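Local atomic coordinates of citrate synthase (Mycobacterium tuberculosis, PDB entry 4TVM), a protein that catalyses the condensation of oxaloacetate with acetyl-CoA and water to give citrate and CoA, a step of the Krebs cycle. Residues 133-138 / 261-266. Residues are numbered along the deposited sequence; the frame is centred on the assembly and turned at random.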
# COMPACT_ATOMS: atom_id res chain seq x y z
N PRO A 133 -10.46 11.27 11.20
CA PRO A 133 -10.63 11.38 9.75
C PRO A 133 -9.73 10.46 8.94
O PRO A 133 -10.10 10.02 7.88
CB PRO A 133 -10.27 12.84 9.47
CG PRO A 133 -10.46 13.54 10.76
CD PRO A 133 -9.97 12.54 11.76
N MET A 134 -8.56 10.16 9.43
CA MET A 134 -7.66 9.37 8.65
C MET A 134 -8.24 8.02 8.27
O MET A 134 -8.08 7.59 7.15
CB MET A 134 -6.37 9.20 9.39
CG MET A 134 -5.27 8.79 8.47
SD MET A 134 -5.04 10.00 7.16
CE MET A 134 -4.02 8.96 6.12
N PRO A 135 -8.91 7.34 9.20
CA PRO A 135 -9.56 6.07 8.86
C PRO A 135 -10.67 6.19 7.82
O PRO A 135 -10.78 5.36 6.92
CB PRO A 135 -10.17 5.63 10.19
CG PRO A 135 -9.30 6.23 11.23
CD PRO A 135 -8.61 7.43 10.64
N VAL A 136 -11.48 7.21 7.98
CA VAL A 136 -12.62 7.43 7.14
C VAL A 136 -12.20 7.66 5.72
O VAL A 136 -12.79 7.12 4.80
CB VAL A 136 -13.40 8.68 7.60
CG1 VAL A 136 -14.66 8.85 6.76
CG2 VAL A 136 -13.76 8.58 9.07
N LEU A 137 -11.18 8.48 5.54
CA LEU A 137 -10.61 8.79 4.22
C LEU A 137 -9.98 7.59 3.50
O LEU A 137 -10.12 7.44 2.29
CB LEU A 137 -9.57 9.89 4.40
CG LEU A 137 -8.43 10.09 3.40
CD1 LEU A 137 -8.88 10.95 2.26
CD2 LEU A 137 -7.25 10.76 4.10
N SER A 138 -9.26 6.73 4.19
CA SER A 138 -8.75 5.54 3.50
C SER A 138 -9.95 4.66 3.08
O SER A 138 -9.98 4.09 1.98
CB SER A 138 -7.84 4.75 4.41
OG SER A 138 -8.47 4.66 5.69
N ALA A 261 0.29 4.05 3.48
CA ALA A 261 1.73 4.24 3.84
C ALA A 261 1.91 5.54 4.60
O ALA A 261 2.62 5.60 5.58
CB ALA A 261 2.63 4.25 2.63
N LEU A 262 1.19 6.56 4.16
CA LEU A 262 1.22 7.86 4.81
C LEU A 262 0.74 7.84 6.24
O LEU A 262 1.18 8.61 7.07
CB LEU A 262 0.39 8.86 4.00
CG LEU A 262 0.73 10.32 4.24
CD1 LEU A 262 2.05 10.67 3.58
CD2 LEU A 262 -0.41 11.21 3.75
N TRP A 263 -0.17 6.93 6.55
CA TRP A 263 -0.69 6.84 7.90
C TRP A 263 0.23 6.20 8.95
O TRP A 263 -0.10 5.20 9.55
CB TRP A 263 -2.01 6.12 7.88
CG TRP A 263 -2.76 6.37 9.12
CD1 TRP A 263 -2.46 7.27 10.13
CD2 TRP A 263 -3.97 5.73 9.49
NE1 TRP A 263 -3.42 7.20 11.11
CE2 TRP A 263 -4.36 6.26 10.74
CE3 TRP A 263 -4.77 4.75 8.89
CZ2 TRP A 263 -5.50 5.85 11.40
CZ3 TRP A 263 -5.90 4.34 9.55
CH2 TRP A 263 -6.25 4.87 10.79
N GLY A 264 1.38 6.82 9.20
CA GLY A 264 2.28 6.28 10.21
C GLY A 264 3.18 7.41 10.64
O GLY A 264 3.43 8.31 9.84
N PRO A 265 3.63 7.40 11.90
CA PRO A 265 4.27 8.59 12.50
C PRO A 265 5.60 9.05 11.90
O PRO A 265 5.92 10.23 11.97
CB PRO A 265 4.48 8.17 13.97
CG PRO A 265 3.47 7.11 14.23
CD PRO A 265 3.31 6.38 12.92
N LEU A 266 6.36 8.14 11.31
CA LEU A 266 7.64 8.44 10.73
C LEU A 266 7.54 9.21 9.45
O LEU A 266 8.53 9.83 9.03
CB LEU A 266 8.40 7.14 10.47
CG LEU A 266 8.70 6.38 11.75
CD1 LEU A 266 9.77 5.33 11.46
CD2 LEU A 266 9.12 7.33 12.87
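The indole of W263 carries M134 on one face and meets P135 at the far end of its six-membered ring. M134 CG sits over the five-membered ring, 3.3 Å from its centroid. It stands only 4° off the ring normal, a CH-pi contact. W263 CD2 and W263 CE2 are each 3.5 Å from M134 CG. M134 SD approaches obliquely, 4.8 Å from the same centroid, and adds a Met-aromatic contact. The M134 chain bends at chi2 (59°) and then runs on, which puts M134 CE 3.9 Å from W263 CB. The two side chains run past each other in opposite directions.

P135 approaches obliquely and crosses W263 at about a right angle. P135 CG is 3.4 Å from W263 CH2, and P135 CD is 3.6 Å from W263 CZ2. P135 meets the ring through carbon atoms alone.

The contact joins the first turn of helix 133-147 to the end of helix 251-262, within the mainly helical body of citrate synthase. W263 is the first residue to leave helical geometry and the centre of an inverse gamma turn. In that turn G264 N donates to L262 O at 2.8 Å. At chi1 -162° the W263 ring points away from its own backbone nitrogen, which carries the indole from the turn to helix 133-147.

V385 of helix 383-403 also packs against M134. W263 touches T253 of the second subunit, so the contact lies beside the dimer interface. In the same helical turn as P135, S138 OG donates to P135 O, from above the carbonyl plane.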